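Local coordinates for amine Dehydrogenase (Pseudomonas putida, PDB 1JMX), which probably transfers electrons through its two c-type hemes, as part of a quinohemoprotein amine dehydrogenase, at residues V78-F92 with R102-R114. Numbering follows the deposited sequence.
With HEC (heme c), chain E.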
# COMPACT_ATOMS: atom_id res chain seq x y z
N VAL A 78 -7.14 3.36 -18.37
CA VAL A 78 -6.18 3.26 -17.27
C VAL A 78 -5.24 4.47 -17.20
O VAL A 78 -4.21 4.42 -16.51
CB VAL A 78 -5.38 1.91 -17.29
CG1 VAL A 78 -6.26 0.76 -16.82
CG2 VAL A 78 -4.85 1.60 -18.68
N ARG A 79 -5.62 5.57 -17.84
CA ARG A 79 -4.81 6.77 -17.84
C ARG A 79 -4.78 7.49 -16.49
O ARG A 79 -3.89 8.30 -16.24
CB ARG A 79 -5.23 7.72 -18.97
CG ARG A 79 -5.04 7.13 -20.37
CD ARG A 79 -5.16 8.19 -21.46
NE ARG A 79 -4.15 9.24 -21.30
CZ ARG A 79 -2.89 9.15 -21.72
NH1 ARG A 79 -2.48 8.06 -22.35
NH2 ARG A 79 -2.02 10.11 -21.44
N TYR A 80 -5.73 7.17 -15.62
CA TYR A 80 -5.81 7.78 -14.29
C TYR A 80 -4.56 7.52 -13.46
O TYR A 80 -4.24 8.30 -12.55
CB TYR A 80 -7.04 7.28 -13.52
CG TYR A 80 -7.11 5.78 -13.32
CD1 TYR A 80 -7.84 4.98 -14.21
CD2 TYR A 80 -6.46 5.15 -12.26
CE1 TYR A 80 -7.91 3.60 -14.05
CE2 TYR A 80 -6.52 3.76 -12.09
CZ TYR A 80 -7.24 2.99 -12.99
OH TYR A 80 -7.31 1.63 -12.87
N ALA A 81 -3.86 6.43 -13.75
CA ALA A 81 -2.63 6.07 -13.04
C ALA A 81 -1.51 7.06 -13.33
O ALA A 81 -0.82 7.52 -12.41
CB ALA A 81 -2.20 4.64 -13.40
N MET A 82 -1.33 7.40 -14.60
CA MET A 82 -0.30 8.36 -15.02
C MET A 82 -0.72 9.76 -14.58
O MET A 82 0.12 10.61 -14.30
CB MET A 82 -0.11 8.34 -16.54
CG MET A 82 0.44 7.03 -17.09
SD MET A 82 0.55 7.02 -18.90
CE MET A 82 -1.13 6.62 -19.31
N GLU A 83 -2.03 9.99 -14.53
CA GLU A 83 -2.60 11.27 -14.14
C GLU A 83 -2.65 11.43 -12.62
O GLU A 83 -3.15 12.43 -12.12
CB GLU A 83 -3.98 11.44 -14.77
CG GLU A 83 -3.92 11.53 -16.30
CD GLU A 83 -5.28 11.47 -16.97
OE1 GLU A 83 -6.28 11.17 -16.28
OE2 GLU A 83 -5.36 11.68 -18.19
N ARG A 84 -2.12 10.44 -11.91
CA ARG A 84 -2.05 10.45 -10.46
C ARG A 84 -3.38 10.65 -9.74
O ARG A 84 -3.46 11.36 -8.75
CB ARG A 84 -1.04 11.51 -9.98
CG ARG A 84 0.38 11.34 -10.52
CD ARG A 84 0.99 10.02 -10.07
NE ARG A 84 1.20 9.97 -8.63
CZ ARG A 84 1.56 8.88 -7.96
NH1 ARG A 84 1.75 7.73 -8.60
NH2 ARG A 84 1.74 8.93 -6.65
N ARG A 85 -4.43 10.04 -10.28
CA ARG A 85 -5.74 10.10 -9.67
C ARG A 85 -5.79 8.91 -8.71
O ARG A 85 -6.35 7.86 -9.02
CB ARG A 85 -6.83 10.01 -10.74
CG ARG A 85 -6.76 11.12 -11.77
CD ARG A 85 -7.93 11.02 -12.73
NE ARG A 85 -7.82 11.96 -13.85
CZ ARG A 85 -8.31 13.20 -13.86
NH1 ARG A 85 -8.96 13.68 -12.81
NH2 ARG A 85 -8.15 13.96 -14.94
N LEU A 86 -5.17 9.09 -7.55
CA LEU A 86 -5.09 8.04 -6.54
C LEU A 86 -6.36 7.67 -5.76
O LEU A 86 -6.35 6.71 -5.02
CB LEU A 86 -3.90 8.27 -5.60
CG LEU A 86 -2.56 7.70 -6.10
CD1 LEU A 86 -2.12 8.40 -7.37
CD2 LEU A 86 -1.47 7.82 -5.05
N ASN A 87 -7.44 8.42 -5.94
CA ASN A 87 -8.70 8.10 -5.28
C ASN A 87 -9.59 7.28 -6.21
O ASN A 87 -10.72 6.96 -5.88
CB ASN A 87 -9.44 9.37 -4.83
CG ASN A 87 -8.84 9.98 -3.59
OD1 ASN A 87 -8.48 9.27 -2.65
ND2 ASN A 87 -8.74 11.31 -3.56
N THR A 88 -9.05 6.93 -7.37
CA THR A 88 -9.77 6.13 -8.36
C THR A 88 -10.07 4.75 -7.81
O THR A 88 -9.19 4.08 -7.27
CB THR A 88 -8.97 5.99 -9.68
OG1 THR A 88 -8.85 7.26 -10.32
CG2 THR A 88 -9.65 5.02 -10.64
N VAL A 89 -11.33 4.35 -7.92
CA VAL A 89 -11.78 3.04 -7.47
C VAL A 89 -11.65 2.16 -8.71
O VAL A 89 -12.41 2.30 -9.66
CB VAL A 89 -13.24 3.08 -6.98
CG1 VAL A 89 -13.68 1.70 -6.51
CG2 VAL A 89 -13.39 4.08 -5.84
N GLU A 90 -10.66 1.28 -8.70
CA GLU A 90 -10.43 0.40 -9.84
C GLU A 90 -11.49 -0.67 -10.06
O GLU A 90 -12.04 -1.22 -9.11
CB GLU A 90 -9.06 -0.26 -9.75
CG GLU A 90 -7.92 0.73 -9.72
CD GLU A 90 -6.59 0.06 -9.91
OE1 GLU A 90 -6.26 -0.82 -9.10
OE2 GLU A 90 -5.89 0.41 -10.87
N GLN A 91 -11.74 -0.96 -11.33
CA GLN A 91 -12.71 -1.98 -11.72
C GLN A 91 -12.12 -3.01 -12.69
O GLN A 91 -12.26 -2.89 -13.90
CB GLN A 91 -13.97 -1.34 -12.33
CG GLN A 91 -14.96 -0.75 -11.30
CD GLN A 91 -15.39 -1.75 -10.20
OE1 GLN A 91 -15.80 -2.90 -10.47
NE2 GLN A 91 -15.29 -1.30 -8.95
N PHE A 92 -11.40 -3.98 -12.13
CA PHE A 92 -10.80 -5.07 -12.90
C PHE A 92 -11.47 -6.34 -12.40
O PHE A 92 -12.16 -6.32 -11.38
CB PHE A 92 -9.29 -5.18 -12.62
CG PHE A 92 -8.47 -4.08 -13.22
CD1 PHE A 92 -8.08 -4.12 -14.55
CD2 PHE A 92 -8.06 -3.00 -12.44
CE1 PHE A 92 -7.29 -3.12 -15.10
CE2 PHE A 92 -7.27 -1.99 -12.98
CZ PHE A 92 -6.88 -2.05 -14.31
N ARG A 102 -3.69 -6.12 -5.36
CA ARG A 102 -3.89 -6.00 -3.92
C ARG A 102 -2.77 -5.26 -3.20
O ARG A 102 -2.90 -4.91 -2.03
CB ARG A 102 -4.11 -7.38 -3.29
CG ARG A 102 -2.91 -8.28 -3.33
CD ARG A 102 -3.16 -9.53 -2.53
NE ARG A 102 -2.03 -10.46 -2.58
CZ ARG A 102 -0.92 -10.36 -1.85
NH1 ARG A 102 -0.77 -9.37 -0.98
NH2 ARG A 102 0.02 -11.29 -1.95
N CYS A 103 -1.69 -5.00 -3.91
CA CYS A 103 -0.53 -4.29 -3.37
C CYS A 103 -0.52 -2.91 -4.01
O CYS A 103 -0.69 -1.90 -3.34
CB CYS A 103 0.73 -5.06 -3.74
SG CYS A 103 1.10 -6.38 -2.60
N HIS A 104 -0.23 -2.90 -5.31
CA HIS A 104 -0.23 -1.68 -6.10
C HIS A 104 -1.50 -1.77 -6.96
O HIS A 104 -2.23 -2.76 -6.89
CB HIS A 104 1.03 -1.56 -6.96
CG HIS A 104 1.37 -2.80 -7.74
ND1 HIS A 104 0.63 -3.24 -8.81
CD2 HIS A 104 2.38 -3.69 -7.60
CE1 HIS A 104 1.16 -4.35 -9.29
NE2 HIS A 104 2.23 -4.64 -8.58
N SER A 105 -1.74 -0.75 -7.77
CA SER A 105 -2.92 -0.72 -8.62
C SER A 105 -2.88 -1.77 -9.73
O SER A 105 -1.82 -2.25 -10.10
CB SER A 105 -3.06 0.66 -9.27
OG SER A 105 -2.06 0.86 -10.25
N GLY A 106 -4.06 -2.14 -10.23
CA GLY A 106 -4.15 -3.08 -11.33
C GLY A 106 -3.83 -2.35 -12.62
O GLY A 106 -3.56 -2.98 -13.64
N ALA A 107 -3.87 -1.01 -12.58
CA ALA A 107 -3.57 -0.18 -13.75
C ALA A 107 -2.09 -0.25 -14.11
O ALA A 107 -1.74 -0.12 -15.28
CB ALA A 107 -3.97 1.26 -13.49
N ARG A 108 -1.24 -0.45 -13.11
CA ARG A 108 0.21 -0.57 -13.30
C ARG A 108 0.50 -1.78 -14.19
O ARG A 108 1.44 -1.79 -14.98
CB ARG A 108 0.91 -0.72 -11.95
CG ARG A 108 2.41 -0.90 -12.04
CD ARG A 108 3.04 -1.20 -10.69
NE ARG A 108 3.02 -0.04 -9.80
CZ ARG A 108 3.66 0.01 -8.63
NH1 ARG A 108 4.37 -1.02 -8.22
NH2 ARG A 108 3.58 1.09 -7.87
N VAL A 109 -0.35 -2.79 -14.07
CA VAL A 109 -0.25 -4.02 -14.84
C VAL A 109 -0.77 -3.79 -16.27
O VAL A 109 -0.10 -4.15 -17.24
CB VAL A 109 -1.09 -5.14 -14.18
CG1 VAL A 109 -1.03 -6.42 -14.99
CG2 VAL A 109 -0.62 -5.38 -12.76
N ALA A 110 -1.95 -3.19 -16.37
CA ALA A 110 -2.59 -2.91 -17.66
C ALA A 110 -1.86 -1.88 -18.52
O ALA A 110 -2.12 -1.79 -19.72
CB ALA A 110 -4.03 -2.48 -17.43
N LEU A 111 -0.95 -1.13 -17.92
CA LEU A 111 -0.18 -0.14 -18.67
C LEU A 111 1.12 -0.72 -19.23
O LEU A 111 2.07 -0.00 -19.52
CB LEU A 111 0.10 1.10 -17.81
CG LEU A 111 -1.10 2.04 -17.66
CD1 LEU A 111 -0.84 3.06 -16.58
CD2 LEU A 111 -1.41 2.71 -18.99
N GLN A 112 1.14 -2.05 -19.37
CA GLN A 112 2.28 -2.77 -19.92
C GLN A 112 1.82 -3.87 -20.88
O GLN A 112 0.71 -4.39 -20.77
CB GLN A 112 3.14 -3.38 -18.80
CG GLN A 112 3.83 -2.35 -17.92
CD GLN A 112 5.03 -2.91 -17.18
OE1 GLN A 112 5.58 -3.94 -17.56
NE2 GLN A 112 5.46 -2.22 -16.13
N ARG A 113 2.67 -4.17 -21.85
CA ARG A 113 2.39 -5.20 -22.84
C ARG A 113 3.61 -6.14 -22.88
O ARG A 113 4.74 -5.70 -23.04
CB ARG A 113 2.15 -4.56 -24.22
CG ARG A 113 0.84 -3.78 -24.32
CD ARG A 113 -0.33 -4.69 -24.04
NE ARG A 113 -1.63 -4.04 -24.17
CZ ARG A 113 -2.18 -3.25 -23.24
NH1 ARG A 113 -1.54 -3.01 -22.10
NH2 ARG A 113 -3.39 -2.75 -23.43
N ARG A 114 3.37 -7.43 -22.67
CA ARG A 114 4.46 -8.41 -22.63
C ARG A 114 4.05 -9.78 -23.13
O ARG A 114 2.88 -10.14 -23.09
CB ARG A 114 4.93 -8.63 -21.19
CG ARG A 114 5.34 -7.42 -20.40
CD ARG A 114 5.57 -7.85 -18.97
NE ARG A 114 6.08 -6.77 -18.14
CZ ARG A 114 7.03 -6.93 -17.23
NH1 ARG A 114 7.58 -8.11 -17.03
NH2 ARG A 114 7.40 -5.90 -16.49
FE HEC E . 3.68 -6.06 -8.76
CHA HEC E . 6.01 -3.79 -9.52
CHB HEC E . 3.10 -6.50 -12.06
CHC HEC E . 1.44 -8.49 -8.03
CHD HEC E . 4.32 -5.61 -5.42
NA HEC E . 4.38 -5.29 -10.42
C1A HEC E . 5.35 -4.35 -10.56
C2A HEC E . 5.59 -4.03 -11.94
C3A HEC E . 4.76 -4.79 -12.65
C4A HEC E . 4.02 -5.58 -11.71
CMA HEC E . 4.63 -4.82 -14.17
CAA HEC E . 6.62 -3.05 -12.45
CBA HEC E . 7.65 -3.91 -13.17
CGA HEC E . 8.84 -3.18 -13.77
O1A HEC E . 8.96 -1.98 -13.66
O2A HEC E . 9.66 -3.86 -14.34
NB HEC E . 2.53 -7.23 -9.80
C1B HEC E . 2.40 -7.29 -11.19
C2B HEC E . 1.49 -8.29 -11.64
C3B HEC E . 1.03 -8.89 -10.50
C4B HEC E . 1.65 -8.21 -9.36
CMB HEC E . 1.14 -8.62 -13.10
CAB HEC E . 0.05 -10.05 -10.52
CBB HEC E . 0.65 -11.43 -10.21
NC HEC E . 3.01 -6.85 -7.08
C1C HEC E . 2.07 -7.85 -6.96
C2C HEC E . 1.80 -8.17 -5.59
C3C HEC E . 2.58 -7.37 -4.85
C4C HEC E . 3.36 -6.55 -5.78
CMC HEC E . 0.81 -9.23 -5.10
CAC HEC E . 2.49 -7.29 -3.35
CBC HEC E . 3.33 -8.21 -2.47
ND HEC E . 4.91 -4.95 -7.69
C1D HEC E . 5.06 -4.87 -6.33
C2D HEC E . 6.11 -3.91 -5.96
C3D HEC E . 6.57 -3.43 -7.17
C4D HEC E . 5.81 -4.06 -8.18
CMD HEC E . 6.57 -3.56 -4.55
CAD HEC E . 7.66 -2.41 -7.53
CBD HEC E . 8.35 -1.72 -6.41
CGD HEC E . 7.72 -0.40 -6.12
O1D HEC E . 6.51 -0.23 -6.44
O2D HEC E . 8.40 0.50 -5.58
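The carboxylate of Glu90 receives the backbone N-H groups of Gly106 and Ala107, in the turn that leads into the short helix. Gly106 N gives Glu90 OE1 a nearly straight bond of 2.8 Å (171°), on the syn lone pair. Ala107 N reaches Glu90 OE2 at 3.0 Å from the syn side, tilted out of the carboxylate plane and more bent (137°). Tyr80 OH donates to the same Glu90 OE2 from the anti side, also tilted, at 2.7 Å, so this oxygen has two donors. With chi2 near -168°, Glu90 is stretched out and its carboxylate reaches the two N-H groups.

Apolar packing continues beside this polar site. The Phe92 ring lies obliquely against the peptide between Gly106 and Ala107, with CE2 3.5 Å from Gly106 C. Ala107 CB sits 3.4 Å from Tyr80 OH and also meets Ala81 CB. Val78 divides its two methyls: CG1 packs on Ala107 and Ala110, while CG2 lies 3.6 Å from Leu111 CD2. The two side chains run antiparallel alongside one another. The other branch of Leu111, CD1, rests 3.8 Å from Ala81 CB, and Met82 CE touches Leu111 CD2.

An alanine in place of Glu90 would probably leave Gly106 N, Ala107 N and Tyr80 OH without their carboxylate acceptor and the tyrosine hydroxyl freer to turn.

The far side of 102-114 carries a heme c. Cys103 SG is covalently bound to it, and His104 NE2 ligates its iron together with His126. Arg108 NH1 donates to propionate oxygen O1D. Ser105 OG accepts a capping bond from Arg108 N, and it also bonds Pro494 O. The negative charge of Glu90 is probably stabilised by the two buried backbone N-H groups. The contact thus ties the 78-92 loop to backbone two and three residues beyond His104.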